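Local coordinates for virulence factor (PDB 2W3Y), which acts as an S-palmitoylated virulence factor of a Drosophila pathogen and binds to lipid vesicles, at residues K58-K61 and A62-L66; T118-K121 and G122-A126; V269-N272 and K273-Y277. One frame throughout, in Å; residues are numbered along the deposited sequence.

Contact 1 (K58-K61 and A62-L66)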
ATOM      1  N   LYS A  58     -14.667  13.515   8.735  1.00 32.36           N
ATOM      2  CA  LYS A  58     -13.965  14.555   7.974  1.00 32.83           C
ATOM      3  C   LYS A  58     -12.454  14.308   7.914  1.00 32.24           C
ATOM      4  O   LYS A  58     -11.857  14.386   6.841  1.00 31.92           O
ATOM      5  CB  LYS A  58     -14.253  15.941   8.581  1.00 33.14           C
ATOM      6  CG  LYS A  58     -13.468  17.110   7.990  1.00 34.23           C
ATOM      7  CD  LYS A  58     -13.709  18.385   8.817  1.00 34.89           C
ATOM      8  CE  LYS A  58     -13.121  19.613   8.151  1.00 37.90           C
ATOM      9  NZ  LYS A  58     -13.431  20.859   8.918  1.00 40.91           N
ATOM     10  N   GLN A  59     -11.856  14.039   9.076  1.00 31.52           N
ATOM     11  CA  GLN A  59     -10.429  13.714   9.214  1.00 31.68           C
ATOM     12  C   GLN A  59     -10.035  12.470   8.389  1.00 29.86           C
ATOM     13  O   GLN A  59      -8.991  12.445   7.750  1.00 29.33           O
ATOM     14  CB  GLN A  59     -10.111  13.526  10.703  1.00 31.70           C
ATOM     15  CG  GLN A  59      -8.663  13.196  11.056  1.00 34.28           C
ATOM     16  CD  GLN A  59      -8.396  13.316  12.555  1.00 34.26           C
ATOM     17  OE1 GLN A  59      -8.947  14.196  13.233  1.00 38.89           O
ATOM     18  NE2 GLN A  59      -7.548  12.446  13.073  1.00 36.21           N
ATOM     19  N   VAL A  60     -10.895  11.460   8.391  1.00 29.23           N
ATOM     20  CA  VAL A  60     -10.646  10.221   7.662  1.00 29.00           C
ATOM     21  C   VAL A  60     -10.681  10.435   6.141  1.00 28.80           C
ATOM     22  O   VAL A  60      -9.805   9.943   5.414  1.00 28.01           O
ATOM     23  CB  VAL A  60     -11.613   9.095   8.116  1.00 28.87           C
ATOM     24  CG1 VAL A  60     -11.523   7.887   7.194  1.00 28.24           C
ATOM     25  CG2 VAL A  60     -11.311   8.695   9.555  1.00 29.57           C
ATOM     26  N   LYS A  61     -11.680  11.183   5.666  1.00 28.44           N
ATOM     27  CA  LYS A  61     -11.788  11.511   4.239  1.00 28.74           C
ATOM     28  C   LYS A  61     -10.588  12.311   3.738  1.00 27.57           C
ATOM     29  O   LYS A  61     -10.080  12.043   2.655  1.00 27.51           O
ATOM     30  CB  LYS A  61     -13.134  12.198   3.913  1.00 29.09           C
ATOM     31  CG  LYS A  61     -14.338  11.219   3.882  1.00 29.45           C
ATOM     32  CD  LYS A  61     -15.687  11.966   3.913  1.00 30.29           C
ATOM     33  CE  LYS A  61     -16.858  11.007   4.190  1.00 31.76           C
ATOM     34  NZ  LYS A  61     -17.271  10.304   2.931  1.00 34.04           N
ATOM     35  N   ALA A  62     -10.118  13.266   4.542  1.00 27.16           N
ATOM     36  CA  ALA A  62      -8.899  14.018   4.226  1.00 26.40           C
ATOM     37  C   ALA A  62      -7.636  13.125   4.275  1.00 25.76           C
ATOM     38  O   ALA A  62      -6.770  13.205   3.390  1.00 25.18           O
ATOM     39  CB  ALA A  62      -8.751  15.210   5.176  1.00 27.41           C
ATOM     40  N   GLY A  63      -7.552  12.278   5.303  1.00 25.04           N
ATOM     41  CA  GLY A  63      -6.429  11.359   5.504  1.00 24.76           C
ATOM     42  C   GLY A  63      -6.269  10.381   4.351  1.00 24.74           C
ATOM     43  O   GLY A  63      -5.155  10.123   3.905  1.00 24.56           O
ATOM     44  N   ARG A  64      -7.392   9.851   3.863  1.00 25.38           N
ATOM     45  CA  ARG A  64      -7.392   8.957   2.708  1.00 25.62           C
ATOM     46  C   ARG A  64      -6.848   9.646   1.469  1.00 26.24           C
ATOM     47  O   ARG A  64      -6.023   9.061   0.763  1.00 26.66           O
ATOM     48  CB  ARG A  64      -8.782   8.335   2.463  1.00 25.48           C
ATOM     49  CG  ARG A  64      -9.178   7.339   3.550  1.00 25.23           C
ATOM     50  CD  ARG A  64     -10.504   6.645   3.287  1.00 26.00           C
ATOM     51  NE  ARG A  64     -10.614   6.093   1.931  1.00 26.07           N
ATOM     52  CZ  ARG A  64     -11.462   5.133   1.577  1.00 27.22           C
ATOM     53  NH1 ARG A  64     -12.259   4.578   2.472  1.00 28.49           N
ATOM     54  NH2 ARG A  64     -11.501   4.711   0.324  1.00 29.36           N
ATOM     55  N   ILE A  65      -7.285  10.885   1.209  1.00 26.33           N
ATOM     56  CA  ILE A  65      -6.760  11.654   0.073  1.00 26.87           C
ATOM     57  C   ILE A  65      -5.269  11.912   0.194  1.00 25.84           C
ATOM     58  O   ILE A  65      -4.519  11.729  -0.775  1.00 26.31           O
ATOM     59  CB  ILE A  65      -7.483  13.021  -0.160  1.00 26.84           C
ATOM     60  CG1 ILE A  65      -9.002  12.855  -0.314  1.00 28.69           C
ATOM     61  CG2 ILE A  65      -6.874  13.762  -1.365  1.00 28.04           C
ATOM     62  CD1 ILE A  65      -9.453  11.811  -1.264  1.00 29.94           C
ATOM     63  N   LEU A  66      -4.839  12.339   1.375  1.00 25.60           N
ATOM     64  CA  LEU A  66      -3.413  12.565   1.643  1.00 25.21           C
ATOM     65  C   LEU A  66      -2.535  11.329   1.393  1.00 24.63           C
ATOM     66  O   LEU A  66      -1.478  11.423   0.758  1.00 24.58           O
ATOM     67  CB  LEU A  66      -3.215  13.051   3.076  1.00 25.33           C
ATOM     68  CG  LEU A  66      -3.655  14.483   3.400  1.00 25.93           C
ATOM     69  CD1 LEU A  66      -3.595  14.718   4.923  1.00 28.50           C
ATOM     70  CD2 LEU A  66      -2.808  15.520   2.643  1.00 26.25           C
TER
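Arg-64 lies one helical turn beyond Val-60, and the path of its side chain shows how an arginine can use its aliphatic part locally and its charged end at a distance. The two residues are first joined by their backbones, Arg-64 N donating to Val-60 O over 2.9 Å. CB of Arg-64 then stands 3.5 Å from the same Val-60 O. With CG turned anti to the carbonyl carbon (chi1 -69°), the next methylene is laid beside that oxygen, CG of Arg-64 coming within 3.3 Å of Val-60 O. Farther along, the chain starts to leave the backbone: Arg-64 CD is 4.0 Å from Val-60 O and 4.2 Å from Val-60 CG1. The chain bends about its CG-CD bond (chi3 49°), and the guanidinium group is carried off the helix, where NH1 is hydrogen-bonded to Gln-48 OE1 and NH2 forms a salt bridge with Asp-263 OD2. Its charge is therefore matched by a carboxylate that does not belong to the helix.

The i to i+4 backbone bonds of a regular alpha helix continue on either side of this pair. Gly-63 N donates to Gln-59 O over 2.8 Å, Ala-62 N to Lys-58 O, and Ile-65 N makes a weak bond to Lys-61 O, which also has CG1 of Ile-65 beside it at 3.3 Å.

This first part of helix 57-81 is packed on more than one side. Val-60 rests on Leu-177 and Tyr-187, and Arg-64 runs over Thr-46 and His-175, so strands 40-49, 166-179 and 185-198 all meet the helix here. Ala-62 packs on Phe-234 of helix 230-235, Gln-59 bridges Phe-234 and Tyr-187, and Lys-58 and Lys-61 are on the exposed side.

Contact 2 (T118-K121 and G122-A126); sequences TTVK and GVEVA
The backbone N of Lys-121 donates across a short 2.6 Å to OE1 of Glu-124, which accepts with its anti lone pair, and the exchange is returned: Glu-124 N bonds to Lys-121 O over 2.9 Å. This second donor stands well above the carbonyl plane, within the tight turn through Gly-122 and Val-123. The pair illustrates how one glutamate can hold both polar backbone groups of a residue three positions earlier.

Glu-124 reaches back because CG lies anti to its carbonyl carbon (chi1 -52°) and the chain is extended beyond it. Glu-124 OE1 ends up against the aliphatic start of the lysine, 3.1 Å from Lys-121 CG, and 3.4 Å from Val-120 CB. The ammonium group does not close a salt bridge, since Lys-121 NZ stays 5.0 Å from Glu-124 OE2, though the opposite charges probably still attract. CG2 of Val-120 also meets CG2 of Val-125 at 4.2 Å.

The turn joins the end of strand 109-121 to helix 125-134. Strand 214-228 runs antiparallel alongside, with Val-120 paired to Val-215, while Ala-126 packs on helix 142-159 and Val-125 borders the bound palmitic acid.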
ATOM      1  N   THR A 118       1.419 -19.798   6.125  1.00 38.75           N
ATOM      2  CA  THR A 118       0.121 -20.329   6.505  1.00 38.25           C
ATOM      3  C   THR A 118      -0.418 -21.215   5.377  1.00 37.81           C
ATOM      4  O   THR A 118      -0.019 -21.080   4.219  1.00 37.36           O
ATOM      5  CB  THR A 118      -0.867 -19.181   6.825  1.00 38.36           C
ATOM      6  OG1 THR A 118      -1.975 -19.675   7.587  1.00 39.70           O
ATOM      7  CG2 THR A 118      -1.374 -18.498   5.548  1.00 38.16           C
ATOM      8  N   THR A 119      -1.310 -22.134   5.729  1.00 37.39           N
ATOM      9  CA  THR A 119      -1.981 -22.981   4.751  1.00 37.16           C
ATOM     10  C   THR A 119      -3.485 -22.804   4.937  1.00 36.63           C
ATOM     11  O   THR A 119      -4.022 -23.073   6.014  1.00 36.47           O
ATOM     12  CB  THR A 119      -1.560 -24.471   4.881  1.00 37.35           C
ATOM     13  OG1 THR A 119      -0.145 -24.597   4.669  1.00 37.75           O
ATOM     14  CG2 THR A 119      -2.276 -25.315   3.843  1.00 37.35           C
ATOM     15  N   VAL A 120      -4.141 -22.322   3.884  1.00 36.21           N
ATOM     16  CA  VAL A 120      -5.570 -21.992   3.881  1.00 35.54           C
ATOM     17  C   VAL A 120      -6.197 -22.473   2.564  1.00 35.60           C
ATOM     18  O   VAL A 120      -5.472 -22.793   1.616  1.00 35.51           O
ATOM     19  CB  VAL A 120      -5.798 -20.456   4.018  1.00 35.78           C
ATOM     20  CG1 VAL A 120      -5.398 -19.946   5.414  1.00 34.35           C
ATOM     21  CG2 VAL A 120      -5.055 -19.680   2.917  1.00 34.91           C
ATOM     22  N   LYS A 121      -7.531 -22.523   2.505  1.00 34.97           N
ATOM     23  CA  LYS A 121      -8.249 -22.749   1.242  1.00 34.95           C
ATOM     24  C   LYS A 121      -8.072 -21.533   0.340  1.00 33.93           C
ATOM     25  O   LYS A 121      -7.940 -20.403   0.824  1.00 33.63           O
ATOM     26  CB  LYS A 121      -9.758 -22.944   1.452  1.00 34.67           C
ATOM     27  CG  LYS A 121     -10.170 -23.839   2.620  1.00 36.15           C
ATOM     28  CD  LYS A 121     -11.701 -23.916   2.690  1.00 37.15           C
ATOM     29  CE  LYS A 121     -12.198 -24.180   4.111  1.00 40.24           C
ATOM     30  NZ  LYS A 121     -12.013 -25.602   4.513  1.00 42.46           N
ATOM     31  N   GLY A 122      -8.085 -21.779  -0.968  1.00 32.62           N
ATOM     32  CA  GLY A 122      -8.069 -20.723  -1.965  1.00 31.74           C
ATOM     33  C   GLY A 122      -9.066 -19.608  -1.694  1.00 30.68           C
ATOM     34  O   GLY A 122      -8.740 -18.438  -1.870  1.00 29.70           O
ATOM     35  N   VAL A 123     -10.269 -19.966  -1.240  1.00 29.68           N
ATOM     36  CA  VAL A 123     -11.325 -18.980  -0.995  1.00 29.10           C
ATOM     37  C   VAL A 123     -11.088 -18.143   0.271  1.00 28.54           C
ATOM     38  O   VAL A 123     -11.819 -17.189   0.521  1.00 28.21           O
ATOM     39  CB  VAL A 123     -12.756 -19.633  -0.913  1.00 29.09           C
ATOM     40  CG1 VAL A 123     -13.205 -20.146  -2.275  1.00 28.89           C
ATOM     41  CG2 VAL A 123     -12.782 -20.732   0.138  1.00 28.37           C
ATOM     42  N   GLU A 124     -10.086 -18.524   1.057  1.00 27.92           N
ATOM     43  CA  GLU A 124      -9.664 -17.783   2.241  1.00 28.79           C
ATOM     44  C   GLU A 124      -8.402 -16.933   1.970  1.00 27.03           C
ATOM     45  O   GLU A 124      -7.986 -16.180   2.845  1.00 27.14           O
ATOM     46  CB  GLU A 124      -9.363 -18.736   3.418  1.00 28.71           C
ATOM     47  CG  GLU A 124     -10.465 -19.758   3.786  1.00 31.92           C
ATOM     48  CD  GLU A 124      -9.963 -20.856   4.760  1.00 32.23           C
ATOM     49  OE1 GLU A 124      -8.977 -21.575   4.454  1.00 35.68           O
ATOM     50  OE2 GLU A 124     -10.565 -21.007   5.843  1.00 38.65           O
ATOM     51  N   VAL A 125      -7.796 -17.062   0.787  1.00 25.23           N
ATOM     52  CA  VAL A 125      -6.548 -16.335   0.477  1.00 23.97           C
ATOM     53  C   VAL A 125      -6.703 -14.809   0.577  1.00 23.61           C
ATOM     54  O   VAL A 125      -5.845 -14.134   1.148  1.00 23.12           O
ATOM     55  CB  VAL A 125      -5.989 -16.685  -0.932  1.00 24.38           C
ATOM     56  CG1 VAL A 125      -4.868 -15.724  -1.330  1.00 22.54           C
ATOM     57  CG2 VAL A 125      -5.489 -18.113  -0.977  1.00 23.33           C
ATOM     58  N   ALA A 126      -7.794 -14.276   0.031  1.00 22.63           N
ATOM     59  CA  ALA A 126      -8.040 -12.834   0.086  1.00 23.38           C
ATOM     60  C   ALA A 126      -8.103 -12.317   1.522  1.00 23.41           C
ATOM     61  O   ALA A 126      -7.531 -11.264   1.834  1.00 23.36           O
ATOM     62  CB  ALA A 126      -9.327 -12.460  -0.695  1.00 22.83           C
TER

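Contact 3 (V269-N272 and K273-Y277); sequences VKPN and KNYVY
Asn-272 accepts two bonds from the residues that follow it, one on its side chain and one on its backbone. Asn-272 OD1 takes the N-H of Asn-274 at 2.8 Å, forming an Asx turn, and Asn-272 O takes the N-H of Tyr-275 at 3.1 Å, closing a type I beta turn. Both donors sit above the planes of their carbonyls. A chi1 of 75°, with CG lodged between the backbone N and the carbonyl carbon, folds the amide over the turn.

One N-H of the amide goes to solvent: Asn-272 ND2 donates to a water at 3.0 Å, which donates to OD1 of Asn-274. A second water gives a hydrogen to Tyr-275 O, 2.8 Å away, and makes a weak bond to Asn-272 O. The phenol OH of Tyr-275 pairs with Asp-176 OD2.

The turn follows strand 270-271, paired with 136-137, and the Asn-272 backbone also bonds with Asn-135. Pro-271 CB is 3.5 Å from Tyr-275 CG, and Pro-271 covers part of one face of the Tyr-275 ring, which Phe-178 also meets edge-to-face. Asn-272 thus closes the turn through side chain and backbone alike, with water extending the polar network.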
ATOM      1  N   VAL A 269     -14.309  -4.938  11.853  1.00 27.47           N
ATOM      2  CA  VAL A 269     -12.872  -5.254  11.965  1.00 27.26           C
ATOM      3  C   VAL A 269     -12.298  -4.915  13.350  1.00 27.92           C
ATOM      4  O   VAL A 269     -12.610  -3.874  13.924  1.00 27.35           O
ATOM      5  CB  VAL A 269     -12.055  -4.525  10.846  1.00 27.18           C
ATOM      6  CG1 VAL A 269     -10.563  -4.969  10.822  1.00 25.71           C
ATOM      7  CG2 VAL A 269     -12.694  -4.771   9.488  1.00 25.93           C
ATOM      8  N   LYS A 270     -11.443  -5.793  13.877  1.00 28.42           N
ATOM      9  CA  LYS A 270     -10.683  -5.470  15.081  1.00 28.68           C
ATOM     10  C   LYS A 270      -9.193  -5.768  14.900  1.00 28.54           C
ATOM     11  O   LYS A 270      -8.834  -6.554  14.024  1.00 28.03           O
ATOM     12  CB  LYS A 270     -11.270  -6.185  16.311  1.00 29.43           C
ATOM     13  CG  LYS A 270     -11.232  -7.710  16.281  1.00 32.73           C
ATOM     14  CD  LYS A 270     -11.358  -8.253  17.705  1.00 38.08           C
ATOM     15  CE  LYS A 270     -12.257  -9.491  17.774  1.00 40.63           C
ATOM     16  NZ  LYS A 270     -11.623 -10.759  17.293  1.00 42.49           N
ATOM     17  N   PRO A 271      -8.316  -5.139  15.723  1.00 28.14           N
ATOM     18  CA  PRO A 271      -6.887  -5.444  15.643  1.00 27.95           C
ATOM     19  C   PRO A 271      -6.602  -6.890  16.082  1.00 27.64           C
ATOM     20  O   PRO A 271      -7.351  -7.461  16.887  1.00 27.06           O
ATOM     21  CB  PRO A 271      -6.251  -4.453  16.640  1.00 28.13           C
ATOM     22  CG  PRO A 271      -7.312  -3.420  16.912  1.00 27.81           C
ATOM     23  CD  PRO A 271      -8.597  -4.148  16.782  1.00 28.65           C
ATOM     24  N   ASN A 272      -5.562  -7.490  15.516  1.00 27.30           N
ATOM     25  CA  ASN A 272      -5.097  -8.791  15.999  1.00 27.21           C
ATOM     26  C   ASN A 272      -3.960  -8.601  17.010  1.00 27.94           C
ATOM     27  O   ASN A 272      -3.603  -7.461  17.344  1.00 27.07           O
ATOM     28  CB  ASN A 272      -4.737  -9.732  14.822  1.00 26.77           C
ATOM     29  CG  ASN A 272      -3.413  -9.389  14.129  1.00 25.39           C
ATOM     30  OD1 ASN A 272      -2.615  -8.558  14.589  1.00 24.04           O
ATOM     31  ND2 ASN A 272      -3.169 -10.062  13.003  1.00 24.68           N
ATOM     32  N   LYS A 273      -3.386  -9.705  17.492  1.00 28.49           N
ATOM     33  CA  LYS A 273      -2.363  -9.633  18.530  1.00 29.90           C
ATOM     34  C   LYS A 273      -1.018  -9.045  18.056  1.00 29.21           C
ATOM     35  O   LYS A 273      -0.142  -8.832  18.869  1.00 30.10           O
ATOM     36  CB  LYS A 273      -2.150 -11.020  19.158  1.00 30.24           C
ATOM     37  CG  LYS A 273      -1.362 -11.968  18.255  1.00 33.02           C
ATOM     38  CD  LYS A 273      -1.250 -13.353  18.865  1.00 38.89           C
ATOM     39  CE  LYS A 273      -0.653 -14.324  17.874  1.00 41.19           C
ATOM     40  NZ  LYS A 273      -1.080 -15.730  18.177  1.00 45.05           N
ATOM     41  N   ASN A 274      -0.845  -8.800  16.757  1.00 28.91           N
ATOM     42  CA  ASN A 274       0.380  -8.180  16.260  1.00 28.87           C
ATOM     43  C   ASN A 274       0.240  -6.678  16.073  1.00 28.29           C
ATOM     44  O   ASN A 274       1.201  -6.006  15.718  1.00 28.19           O
ATOM     45  CB  ASN A 274       0.829  -8.798  14.936  1.00 29.80           C
ATOM     46  CG  ASN A 274       0.984 -10.314  15.005  1.00 31.49           C
ATOM     47  OD1 ASN A 274       0.709 -11.016  14.022  1.00 36.13           O
ATOM     48  ND2 ASN A 274       1.414 -10.822  16.148  1.00 29.14           N
ATOM     49  N   TYR A 275      -0.967  -6.163  16.289  1.00 27.58           N
ATOM     50  CA  TYR A 275      -1.255  -4.751  16.071  1.00 27.32           C
ATOM     51  C   TYR A 275      -0.565  -3.917  17.140  1.00 27.21           C
ATOM     52  O   TYR A 275      -0.596  -4.255  18.331  1.00 27.69           O
ATOM     53  CB  TYR A 275      -2.776  -4.506  16.064  1.00 26.70           C
ATOM     54  CG  TYR A 275      -3.175  -3.096  15.689  1.00 25.70           C
ATOM     55  CD1 TYR A 275      -3.412  -2.751  14.366  1.00 25.06           C
ATOM     56  CD2 TYR A 275      -3.311  -2.106  16.672  1.00 25.22           C
ATOM     57  CE1 TYR A 275      -3.772  -1.444  14.014  1.00 25.39           C
ATOM     58  CE2 TYR A 275      -3.669  -0.796  16.337  1.00 25.89           C
ATOM     59  CZ  TYR A 275      -3.908  -0.478  15.012  1.00 25.74           C
ATOM     60  OH  TYR A 275      -4.258   0.816  14.677  1.00 26.48           O
ATOM     61  N   VAL A 276       0.076  -2.841  16.707  1.00 27.72           N
ATOM     62  CA  VAL A 276       0.763  -1.916  17.615  1.00 28.38           C
ATOM     63  C   VAL A 276      -0.029  -0.614  17.737  1.00 28.52           C
ATOM     64  O   VAL A 276      -0.132   0.145  16.769  1.00 27.69           O
ATOM     65  CB  VAL A 276       2.194  -1.572  17.130  1.00 28.32           C
ATOM     66  CG1 VAL A 276       2.879  -0.599  18.119  1.00 29.31           C
ATOM     67  CG2 VAL A 276       3.043  -2.829  16.938  1.00 28.90           C
ATOM     68  N   TYR A 277      -0.574  -0.367  18.927  1.00 29.05           N
ATOM     69  CA  TYR A 277      -1.363   0.848  19.189  1.00 29.78           C
ATOM     70  C   TYR A 277      -0.497   2.107  19.218  1.00 30.35           C
ATOM     71  O   TYR A 277       0.724   2.036  19.440  1.00 31.13           O
ATOM     72  CB  TYR A 277      -2.161   0.715  20.499  1.00 29.36           C
ATOM     73  CG  TYR A 277      -3.301  -0.288  20.435  1.00 29.08           C
ATOM     74  CD1 TYR A 277      -3.074  -1.637  20.684  1.00 28.79           C
ATOM     75  CD2 TYR A 277      -4.601   0.118  20.136  1.00 29.55           C
ATOM     76  CE1 TYR A 277      -4.102  -2.565  20.628  1.00 29.55           C
ATOM     77  CE2 TYR A 277      -5.650  -0.806  20.075  1.00 29.33           C
ATOM     78  CZ  TYR A 277      -5.384  -2.147  20.326  1.00 30.28           C
ATOM     79  OH  TYR A 277      -6.385  -3.077  20.274  1.00 29.49           O
TER
HETATM   80  O   HOH W   1      -2.301  -5.741  20.021  1.00 26.59           O
HETATM   81  O   HOH W   2      -0.660  -9.786  11.452  1.00 36.67           O

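The three contacts follow one another along the chain without touching. Contacts 1 and 3 share strands: contact 1 meets Leu-177 and Tyr-187, whereas contact 3 meets Asp-176, Phe-178 and Phe-186, an alternation consistent with the two packing on opposite faces of strands 166-179 and 185-198; their nearest atoms are about 12 Å apart. Contact 2, about 11 Å from contact 3 at their nearest atoms, is joined to it through helix 125-134, which leads to strand 136-137, the partner of 270-271. Only contact 2 borders the palmitic acid, with the Val-125 side chain about 4 Å away; the Asn-272 side chain is about 12 Å from it. Contact 1 lies farthest from contact 2, about 32 Å between centres.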